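Local coordinates for putative branched chain amino acid ABC transporter, periplasmic amino acid-binding protein (Brucella ovis, PDB 4XFK) that probably captures branched-chain and related small amino acids in the periplasm for uptake by an ABC-type amino-acid transport system, at residues L12-E18 with Q80-S86; V205-Q209 with A231-L237; I140-V145 with F352-V356; T123-F129 with D346-A350. The protein carries 1 engineered substitution. The contacts are given in a common frame with arbitrary orientation. Numbering follows the deposited sequence.

Contact 1. Residues L12-E18 with Q80-S86; sequences LKIALVE and QIIVQGS. With NA (sodium ion), chain D.
Two neighbouring parallel strands, 13-18 and 81-84, are the second and third strands of the five-stranded parallel sheet of one lobe of this periplasmic binding protein. Their axes approach to 4.7 Å at 29°, and Ile14, Ala15 and Leu16 pair with Ile81, Ile82 and Val83, each with CA atoms 4.8 Å apart. Leu12 (chi1 t, chi2 p) enters first, its CD1 3.9 Å from Ile81 CD1. At Lys13 the backbone is held twice by Gln80: Lys13 N donates to Gln80 OE1 (2.7 Å) and Lys13 O accepts from Gln80 N (3.0 Å), so the glutamine side chain stands in for a backbone carbonyl where the pairing starts. Ile14 (m, t) packs CG2 against Val83 CG2 (3.7 Å), on the sheet face where Phe306 of helix 296-312 also touches Ile14. Ala15 carries the regular parallel pattern, N to Ile81 O (2.8 Å) and O from Val83 N (2.7 Å); its CB meets Ile82 CD1 (3.9 Å) on the other face. Leu16 CD1 lies 4.0 Å from Val83 CG1, and Val17 N donates to Val83 O (3.0 Å). Beyond the paired residues Glu18 turns its carboxylate to the strand-end loop: OE2 accepts from Gly85 N and Ser86 N (both 2.8 Å) and OE1 from Ser86 OG (2.5 Å). Gly85 turns its carbonyl to a sodium ion that Tyr31, Gly116 and two waters also bind, with Gly85 O 2.3 Å from NA.

Contact 2. Residues V205-Q209 with A231-L237; sequences VAKIQ and AASGAGL
Val205 is the main bump of this interface between helices 202-210 and 223-235. The helical segments 205-209 and 231-235 cross at -58° with axes 10.5 Å apart, and the nearest CA atoms, of Val205 and Ala232, are 6.0 Å apart. With chi1 t, Val205 spreads its two methyls over a shallow surface made by alanines: CG2 sits 3.8 Å from Ala231 CB and 3.7 Å from Ala232 N, while CG1 reaches Ala235 CB at 3.7 Å. The small alanine side chains leave the hollow that the valine occupies. Helix 223-235 ends in a Schellman motif. Gly236 adopts positive phi (65/36), Leu237 N bonds back to Ala232 O (3.0 Å) and Gly236 N to Ser233 O (3.1 Å), and this reversal swings Leu237 toward the first helix. Leu237 (t, p) supplies the reciprocal bump: its CD1 fits among Val205, Ile208 and Gln209, 4.0 Å from Ile208 CG2 and 3.8 Å from Gln209 CG. Ile208 (m, t) also rests on Val213 and on Tyr160 of strand 158-164, part of the mixed sheet that both helices flank in this periplasmic-binding-protein lobe. At the solvent edge a water accepts from Gln209 NE2 (3.1 Å) and donates to Ala235 O (2.8 Å). No direct hydrogen bond joins the segments, so their association rests on the fit of apolar side chains, with water bridging the polar groups at the margin.

Contact 3. Residues I140-V145 with F352-V356; sequences IRFKTV and FPMVV. Engineered in segment 140-145: Arg141 (natural residue His).
Met354 and Val356 bury the largest areas here, the two inward-pointing residues of strand 354-356 as it passes helical segment 140-145. The axes lie 8.9 Å apart at an angle of 46°, and the CA atoms of Val145 and Val356 approach to 6.0 Å, those of Thr144 and Met354 to 7.2 Å. Met354 has all three chi angles in m, which carries its side chain across the helix face: CG lies 3.7 Å from Ile140 CG2, and CE is 3.9 Å from Thr144 OG1 and 4.1 Å from Arg141 CD. Arg141 is an engineered residue, histidine in the natural sequence; its CB points away from the strand and its guanidinium makes a salt bridge with Glu118. Thr144, in the p rotamer, turns its hydroxyl back to the helix, donating from OG1 to Ile140 O at 2.7 Å, and also hydrogen-bonds Ser265 of strand 263-266. Val356 (chi1 t) packs one helical turn further on, with CG2 3.5 Å from Thr144 O and CG1 4.3 Å from Val145 CG2. At the other end Ile140 (m, t) stretches CD1 to within 4.5 Å of Phe352 CZ. No hydrogen bond crosses the interface. Val355 points away, while the strand's backbone bonds run to Thr266 on one neighbour and to strand 373-380 on the other. A helix laid across a mixed sheet is the alpha/beta layering of a periplasmic binding protein lobe.

Contact 4. Residues T123-F129 with D346-A350; sequences TGSKCHF and DDHQA
Neither segment is a regular helix or strand. Residues 124-127 form a type I beta turn closed by Cys127 N to Gly124 O (3.0 Å), after which Cys127 and His128 extend and Phe129 (-64/-30) bends again. In the partner, Asp347 (-134/-7) is followed by His348 at positive phi (60/40), and Gln349 N donates to Asp347 OD1 (3.2 Å), an Asx turn. The nearest CA atoms of the two segments, those of Thr123 and Asp347, are 5.4 Å apart. Thr123 (p) lays CG2 against Asp347 O at 3.5 Å, and Cys127 (t) brings SG to 3.7 Å from the same carbonyl oxygen. Here lead-ins to both sheets of the binding-protein fold meet: 123-129 runs into strand 131-133 at the edge of the parallel sheet, 346-350 into strand 350-360 of the mixed sheet, and backbone bonds from His348 and Ala350 to Arg133 join 346-350 to strand 131-133. Waters fill the gap, one between Thr123 O and Asp347 OD2 (2.7 Å each), another between His128 O (3.0 Å) and Asp347 O (2.9 Å); Asp347 also forms a salt bridge with Arg344. His348 (chi1 m) brings CE1 to 2.9 Å from Phe129 O, which lies near the plane of the imidazole, and to 3.7 Å from Phe129 CD1. The imidazole also stacks on Phe132, with NE2 hydrogen-bonded to Glu330 and ND1 to His131 O.

In the fold
The four contacts sample both sheets of the binding-protein fold. Contact 1 pairs strands within the parallel sheet, whereas contact 2 lies on the far side of the chain's centre, about 39 Å away between centres, joining two helices beside the mixed sheet. Contacts 3 and 4 cross along the chain and share strand 350-360; their centres are 19 Å apart and they touch through Ile140 CD1 and Gln349 NE2 at 3.8 Å. Contact 2 is nested inside the chain loops that both of these close. Contact 1 supplies Gly85 to one sodium site, and the same ion lies about 7 Å from the Arg141 side chain of contact 3. The side chain of Asp346 in contact 4 is about 4 Å from a second bound sodium ion.

Contact 1. Residues L12-E18 with Q80-S86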
# COMPACT_ATOMS: atom_id res chain seq x y z
N LEU A 12 -7.83 24.27 -0.96
CA LEU A 12 -7.80 22.88 -1.40
C LEU A 12 -8.55 22.04 -0.37
O LEU A 12 -8.27 22.11 0.83
CB LEU A 12 -6.36 22.42 -1.53
CG LEU A 12 -6.15 21.03 -2.13
CD1 LEU A 12 -6.70 20.96 -3.53
CD2 LEU A 12 -4.68 20.69 -2.10
N LYS A 13 -9.50 21.24 -0.86
CA LYS A 13 -10.28 20.35 -0.01
C LYS A 13 -10.00 18.91 -0.40
O LYS A 13 -10.26 18.50 -1.55
CB LYS A 13 -11.77 20.66 -0.15
CG LYS A 13 -12.16 22.06 0.34
CD LYS A 13 -13.66 22.28 0.23
CE LYS A 13 -14.08 23.65 0.76
NZ LYS A 13 -15.56 23.79 0.77
N ILE A 14 -9.48 18.14 0.55
CA ILE A 14 -9.10 16.75 0.30
C ILE A 14 -9.97 15.83 1.14
O ILE A 14 -10.01 15.96 2.37
CB ILE A 14 -7.61 16.52 0.64
CG1 ILE A 14 -6.73 17.47 -0.18
CG2 ILE A 14 -7.22 15.07 0.41
CD1 ILE A 14 -5.25 17.24 -0.00
N ALA A 15 -10.65 14.91 0.46
CA ALA A 15 -11.55 13.97 1.13
C ALA A 15 -10.89 12.62 1.35
O ALA A 15 -10.42 11.99 0.40
CB ALA A 15 -12.81 13.79 0.32
N LEU A 16 -10.88 12.17 2.59
CA LEU A 16 -10.40 10.84 2.94
C LEU A 16 -11.61 9.93 3.05
O LEU A 16 -12.48 10.13 3.91
CB LEU A 16 -9.65 10.88 4.28
CG LEU A 16 -9.19 9.54 4.84
CD1 LEU A 16 -8.18 8.87 3.92
CD2 LEU A 16 -8.61 9.71 6.25
N VAL A 17 -11.71 8.97 2.14
CA VAL A 17 -12.84 8.05 2.13
C VAL A 17 -12.31 6.69 2.56
O VAL A 17 -11.66 5.98 1.79
CB VAL A 17 -13.48 7.97 0.74
CG1 VAL A 17 -14.63 6.97 0.73
CG2 VAL A 17 -13.95 9.35 0.28
N GLU A 18 -12.59 6.33 3.81
CA GLU A 18 -11.97 5.16 4.43
C GLU A 18 -12.87 4.54 5.47
O GLU A 18 -13.85 5.15 5.89
CB GLU A 18 -10.64 5.54 5.10
CG GLU A 18 -9.43 5.37 4.20
CD GLU A 18 -9.26 3.93 3.75
OE1 GLU A 18 -9.81 3.02 4.41
OE2 GLU A 18 -8.57 3.70 2.73
N GLN A 80 -11.75 18.49 -4.21
CA GLN A 80 -11.13 18.37 -5.53
C GLN A 80 -10.25 17.13 -5.60
O GLN A 80 -9.76 16.77 -6.67
CB GLN A 80 -10.28 19.60 -5.86
CG GLN A 80 -10.98 20.95 -5.72
CD GLN A 80 -10.63 21.62 -4.40
OE1 GLN A 80 -10.19 20.96 -3.45
NE2 GLN A 80 -10.83 22.93 -4.33
N ILE A 81 -10.01 16.52 -4.45
CA ILE A 81 -9.12 15.37 -4.33
C ILE A 81 -9.75 14.34 -3.39
O ILE A 81 -10.28 14.70 -2.33
CB ILE A 81 -7.74 15.77 -3.76
CG1 ILE A 81 -7.15 16.91 -4.59
CG2 ILE A 81 -6.80 14.56 -3.71
CD1 ILE A 81 -5.74 17.24 -4.24
N ILE A 82 -9.72 13.08 -3.82
CA ILE A 82 -10.17 11.94 -3.04
C ILE A 82 -8.96 11.09 -2.69
O ILE A 82 -8.16 10.77 -3.58
CB ILE A 82 -11.13 11.05 -3.86
CG1 ILE A 82 -12.32 11.87 -4.40
CG2 ILE A 82 -11.59 9.83 -3.06
CD1 ILE A 82 -13.22 12.44 -3.33
N VAL A 83 -8.83 10.71 -1.43
CA VAL A 83 -7.75 9.84 -0.98
C VAL A 83 -8.33 8.58 -0.33
O VAL A 83 -9.28 8.66 0.46
CB VAL A 83 -6.87 10.56 0.04
CG1 VAL A 83 -5.93 9.61 0.70
CG2 VAL A 83 -6.13 11.73 -0.63
N GLN A 84 -7.76 7.42 -0.68
CA GLN A 84 -8.21 6.14 -0.15
C GLN A 84 -7.11 5.12 -0.40
O GLN A 84 -6.28 5.31 -1.31
CB GLN A 84 -9.52 5.71 -0.83
CG GLN A 84 -10.09 4.37 -0.37
CD GLN A 84 -9.57 3.19 -1.18
OE1 GLN A 84 -8.87 3.37 -2.18
NE2 GLN A 84 -9.91 1.97 -0.75
N GLY A 85 -7.06 4.05 0.39
CA GLY A 85 -6.10 2.99 0.12
C GLY A 85 -6.33 1.61 0.74
O GLY A 85 -5.56 0.70 0.44
N SER A 86 -7.35 1.43 1.58
CA SER A 86 -7.41 0.17 2.33
C SER A 86 -7.99 -1.03 1.59
O SER A 86 -7.82 -2.15 2.05
CB SER A 86 -8.15 0.35 3.66
OG SER A 86 -9.51 0.69 3.44
NA NA D . -3.88 -0.71 1.17
O HOH W 1 -5.05 -2.03 2.52
O HOH W 2 -2.08 -2.07 1.32

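Contact 2. Residues V205-Q209 with A231-L237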
# COMPACT_ATOMS: atom_id res chain seq x y z
N VAL A 205 -3.98 -24.38 7.17
CA VAL A 205 -2.64 -24.70 7.62
C VAL A 205 -2.35 -26.19 7.38
O VAL A 205 -1.25 -26.55 6.96
CB VAL A 205 -2.42 -24.27 9.08
CG1 VAL A 205 -1.11 -24.80 9.63
CG2 VAL A 205 -2.47 -22.74 9.18
N ALA A 206 -3.34 -27.05 7.59
CA ALA A 206 -3.18 -28.48 7.31
C ALA A 206 -2.87 -28.74 5.83
O ALA A 206 -2.02 -29.57 5.50
CB ALA A 206 -4.42 -29.25 7.75
N LYS A 207 -3.55 -28.02 4.94
CA LYS A 207 -3.29 -28.14 3.50
C LYS A 207 -1.87 -27.70 3.15
O LYS A 207 -1.19 -28.34 2.34
CB LYS A 207 -4.31 -27.31 2.70
N ILE A 208 -1.42 -26.61 3.78
CA ILE A 208 -0.06 -26.12 3.58
C ILE A 208 0.96 -27.15 4.05
O ILE A 208 1.94 -27.43 3.37
CB ILE A 208 0.14 -24.78 4.30
CG1 ILE A 208 -0.70 -23.70 3.61
CG2 ILE A 208 1.61 -24.38 4.32
CD1 ILE A 208 -0.82 -22.41 4.40
N GLN A 209 0.70 -27.75 5.21
CA GLN A 209 1.58 -28.80 5.70
C GLN A 209 1.68 -29.98 4.74
O GLN A 209 2.76 -30.52 4.53
CB GLN A 209 1.15 -29.25 7.09
CG GLN A 209 1.39 -28.18 8.15
CD GLN A 209 0.91 -28.61 9.52
OE1 GLN A 209 -0.25 -28.99 9.69
NE2 GLN A 209 1.80 -28.56 10.50
N ALA A 231 -3.08 -19.68 13.61
CA ALA A 231 -3.26 -21.10 13.30
C ALA A 231 -1.93 -21.76 12.95
O ALA A 231 -1.67 -22.89 13.37
CB ALA A 231 -4.26 -21.27 12.16
N ALA A 232 -1.09 -21.05 12.20
CA ALA A 232 0.24 -21.56 11.87
C ALA A 232 1.05 -21.79 13.14
O ALA A 232 1.72 -22.82 13.29
CB ALA A 232 0.97 -20.59 10.94
N SER A 233 0.96 -20.85 14.08
CA SER A 233 1.67 -20.97 15.35
C SER A 233 1.18 -22.18 16.15
O SER A 233 1.99 -22.96 16.66
CB SER A 233 1.50 -19.69 16.17
OG SER A 233 2.25 -19.77 17.37
N GLY A 234 -0.13 -22.35 16.24
CA GLY A 234 -0.70 -23.48 16.96
C GLY A 234 -0.27 -24.82 16.39
O GLY A 234 -0.16 -25.80 17.13
N ALA A 235 -0.04 -24.87 15.08
CA ALA A 235 0.33 -26.10 14.39
C ALA A 235 1.84 -26.32 14.35
O ALA A 235 2.31 -27.37 13.91
CB ALA A 235 -0.23 -26.09 12.97
N GLY A 236 2.61 -25.33 14.79
CA GLY A 236 4.06 -25.40 14.71
C GLY A 236 4.57 -25.43 13.28
O GLY A 236 5.55 -26.10 12.97
N LEU A 237 3.89 -24.69 12.40
CA LEU A 237 4.24 -24.67 10.98
C LEU A 237 5.70 -24.31 10.77
O LEU A 237 6.21 -23.36 11.37
CB LEU A 237 3.36 -23.67 10.24
CG LEU A 237 3.61 -23.55 8.73
CD1 LEU A 237 3.07 -24.77 7.99
CD2 LEU A 237 2.99 -22.26 8.20
O HOH W 3 0.95 -29.68 13.28

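Contact 3. Residues I140-V145 with F352-V356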
# COMPACT_ATOMS: atom_id res chain seq x y z
N ILE A 140 4.97 -5.55 -7.90
CA ILE A 140 6.11 -5.04 -7.17
C ILE A 140 6.31 -5.81 -5.86
O ILE A 140 7.43 -6.22 -5.54
CB ILE A 140 5.96 -3.53 -6.88
CG1 ILE A 140 5.89 -2.73 -8.19
CG2 ILE A 140 7.08 -3.04 -5.97
CD1 ILE A 140 5.51 -1.26 -8.01
N ARG A 141 5.23 -6.01 -5.10
CA ARG A 141 5.31 -6.73 -3.84
C ARG A 141 5.94 -8.12 -4.01
O ARG A 141 6.86 -8.50 -3.28
CB ARG A 141 3.93 -6.92 -3.21
CG ARG A 141 3.27 -5.66 -2.66
CD ARG A 141 3.92 -5.12 -1.40
NE ARG A 141 3.06 -4.09 -0.83
CZ ARG A 141 3.32 -3.41 0.28
NH1 ARG A 141 4.42 -3.67 0.98
NH2 ARG A 141 2.48 -2.47 0.69
N PHE A 142 5.42 -8.88 -4.97
CA PHE A 142 5.75 -10.30 -5.00
C PHE A 142 6.98 -10.66 -5.80
O PHE A 142 7.65 -11.64 -5.48
CB PHE A 142 4.51 -11.17 -5.20
CG PHE A 142 3.67 -11.19 -3.96
CD1 PHE A 142 3.94 -12.10 -2.94
CD2 PHE A 142 2.72 -10.20 -3.74
CE1 PHE A 142 3.24 -12.07 -1.76
CE2 PHE A 142 2.01 -10.15 -2.54
CZ PHE A 142 2.28 -11.07 -1.55
N LYS A 143 7.35 -9.84 -6.77
CA LYS A 143 8.65 -9.95 -7.40
C LYS A 143 9.74 -9.65 -6.38
O LYS A 143 10.68 -10.42 -6.21
CB LYS A 143 8.78 -8.97 -8.56
CG LYS A 143 10.21 -8.78 -9.03
CD LYS A 143 10.37 -7.59 -9.97
CE LYS A 143 10.36 -6.25 -9.23
NZ LYS A 143 9.00 -5.67 -9.09
N THR A 144 9.60 -8.52 -5.69
CA THR A 144 10.65 -8.13 -4.75
C THR A 144 10.79 -9.09 -3.57
O THR A 144 11.92 -9.40 -3.18
CB THR A 144 10.54 -6.65 -4.25
OG1 THR A 144 9.30 -6.44 -3.57
CG2 THR A 144 10.67 -5.66 -5.41
N VAL A 145 9.68 -9.55 -2.99
CA VAL A 145 9.80 -10.44 -1.85
C VAL A 145 10.50 -11.74 -2.24
O VAL A 145 11.39 -12.23 -1.53
CB VAL A 145 8.45 -10.69 -1.10
CG1 VAL A 145 7.56 -11.70 -1.83
CG2 VAL A 145 8.72 -11.12 0.33
N PHE A 352 9.82 3.90 -6.53
CA PHE A 352 10.39 4.03 -5.20
C PHE A 352 11.10 2.73 -4.83
O PHE A 352 10.81 1.69 -5.40
CB PHE A 352 9.28 4.32 -4.18
CG PHE A 352 8.08 3.43 -4.33
CD1 PHE A 352 8.11 2.12 -3.84
CD2 PHE A 352 6.95 3.87 -4.99
CE1 PHE A 352 7.05 1.27 -4.02
CE2 PHE A 352 5.87 3.02 -5.17
CZ PHE A 352 5.91 1.72 -4.68
N PRO A 353 12.04 2.79 -3.88
CA PRO A 353 12.72 1.57 -3.44
C PRO A 353 11.83 0.63 -2.62
O PRO A 353 10.83 1.06 -2.03
CB PRO A 353 13.88 2.08 -2.56
CG PRO A 353 13.91 3.54 -2.72
CD PRO A 353 12.57 3.99 -3.21
N MET A 354 12.20 -0.64 -2.60
CA MET A 354 11.54 -1.66 -1.79
C MET A 354 12.56 -2.35 -0.90
O MET A 354 13.69 -2.61 -1.31
CB MET A 354 10.84 -2.68 -2.68
CG MET A 354 9.60 -2.14 -3.39
SD MET A 354 8.24 -1.73 -2.26
CE MET A 354 7.65 -3.37 -1.86
N VAL A 355 12.16 -2.63 0.33
CA VAL A 355 13.04 -3.24 1.31
C VAL A 355 12.47 -4.57 1.74
O VAL A 355 11.34 -4.64 2.25
CB VAL A 355 13.15 -2.34 2.56
CG1 VAL A 355 14.23 -2.86 3.50
CG2 VAL A 355 13.45 -0.94 2.14
N VAL A 356 13.25 -5.63 1.56
CA VAL A 356 12.84 -6.96 1.99
C VAL A 356 13.40 -7.21 3.38
O VAL A 356 14.58 -6.93 3.65
CB VAL A 356 13.27 -8.04 0.99
CG1 VAL A 356 12.51 -9.32 1.28
CG2 VAL A 356 12.97 -7.57 -0.44

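Contact 4. Residues T123-F129 with D346-A350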
# COMPACT_ATOMS: atom_id res chain seq x y z
N THR A 123 -3.51 0.53 -12.33
CA THR A 123 -2.56 1.15 -13.25
C THR A 123 -2.47 0.35 -14.56
O THR A 123 -1.54 0.53 -15.35
CB THR A 123 -1.15 1.28 -12.64
OG1 THR A 123 -0.73 0.01 -12.14
CG2 THR A 123 -1.15 2.30 -11.51
N GLY A 124 -3.45 -0.52 -14.78
CA GLY A 124 -3.54 -1.32 -15.99
C GLY A 124 -4.82 -1.00 -16.73
O GLY A 124 -4.98 0.11 -17.24
N SER A 125 -5.75 -1.95 -16.76
CA SER A 125 -6.99 -1.78 -17.51
C SER A 125 -7.86 -0.61 -17.05
O SER A 125 -8.66 -0.08 -17.83
CB SER A 125 -7.81 -3.07 -17.51
OG SER A 125 -8.26 -3.38 -16.20
N LYS A 126 -7.70 -0.20 -15.79
CA LYS A 126 -8.48 0.92 -15.25
C LYS A 126 -7.66 2.20 -15.09
O LYS A 126 -8.11 3.16 -14.48
CB LYS A 126 -9.12 0.56 -13.90
CG LYS A 126 -10.31 -0.37 -14.02
CD LYS A 126 -11.04 -0.47 -12.69
CE LYS A 126 -12.34 -1.25 -12.83
NZ LYS A 126 -12.09 -2.61 -13.38
N CYS A 127 -6.45 2.22 -15.63
CA CYS A 127 -5.58 3.39 -15.61
C CYS A 127 -6.26 4.60 -16.24
O CYS A 127 -6.86 4.46 -17.31
CB CYS A 127 -4.29 3.05 -16.38
SG CYS A 127 -3.19 4.42 -16.71
N HIS A 128 -6.17 5.76 -15.61
CA HIS A 128 -6.60 7.01 -16.23
C HIS A 128 -5.82 8.17 -15.64
O HIS A 128 -5.14 8.02 -14.62
CB HIS A 128 -8.12 7.23 -16.14
CG HIS A 128 -8.63 7.34 -14.74
ND1 HIS A 128 -8.86 8.56 -14.12
CD2 HIS A 128 -8.97 6.39 -13.84
CE1 HIS A 128 -9.32 8.34 -12.90
NE2 HIS A 128 -9.39 7.04 -12.70
N PHE A 129 -5.92 9.32 -16.29
CA PHE A 129 -5.03 10.43 -16.00
C PHE A 129 -5.21 10.98 -14.58
O PHE A 129 -4.27 11.48 -13.99
CB PHE A 129 -5.22 11.54 -17.04
CG PHE A 129 -4.31 12.72 -16.84
CD1 PHE A 129 -2.99 12.67 -17.24
CD2 PHE A 129 -4.79 13.88 -16.26
CE1 PHE A 129 -2.15 13.77 -17.06
CE2 PHE A 129 -3.97 14.98 -16.08
CZ PHE A 129 -2.65 14.92 -16.48
N ASP A 346 3.37 7.19 -17.72
CA ASP A 346 2.61 6.29 -18.59
C ASP A 346 1.35 5.76 -17.92
O ASP A 346 0.30 5.64 -18.57
CB ASP A 346 3.46 5.08 -18.99
CG ASP A 346 4.78 5.46 -19.61
OD1 ASP A 346 5.57 6.18 -18.95
OD2 ASP A 346 5.02 5.03 -20.76
N ASP A 347 1.47 5.42 -16.64
CA ASP A 347 0.42 4.68 -15.95
C ASP A 347 0.10 5.27 -14.59
O ASP A 347 -0.85 4.84 -13.94
CB ASP A 347 0.79 3.19 -15.83
CG ASP A 347 2.12 2.95 -15.10
OD1 ASP A 347 2.87 3.91 -14.80
OD2 ASP A 347 2.42 1.77 -14.83
N HIS A 348 0.88 6.25 -14.16
CA HIS A 348 0.77 6.82 -12.82
C HIS A 348 1.00 5.80 -11.70
O HIS A 348 0.32 5.81 -10.67
CB HIS A 348 -0.53 7.62 -12.63
CG HIS A 348 -0.62 8.81 -13.53
ND1 HIS A 348 -1.77 9.57 -13.65
CD2 HIS A 348 0.30 9.39 -14.34
CE1 HIS A 348 -1.56 10.55 -14.51
NE2 HIS A 348 -0.31 10.47 -14.94
N GLN A 349 1.98 4.93 -11.93
CA GLN A 349 2.55 4.11 -10.87
C GLN A 349 3.80 4.81 -10.34
O GLN A 349 4.71 5.14 -11.10
CB GLN A 349 2.92 2.72 -11.42
CG GLN A 349 3.67 1.84 -10.45
CD GLN A 349 2.87 1.58 -9.18
OE1 GLN A 349 1.74 1.07 -9.23
NE2 GLN A 349 3.45 1.92 -8.04
N ALA A 350 3.85 5.04 -9.03
CA ALA A 350 5.03 5.67 -8.43
C ALA A 350 6.24 4.74 -8.46
O ALA A 350 6.09 3.50 -8.41
CB ALA A 350 4.74 6.12 -7.00
O HOH W 4 1.03 -0.30 -15.80
O HOH W 5 1.58 -1.06 -13.11
O HOH W 6 -3.63 5.69 -13.48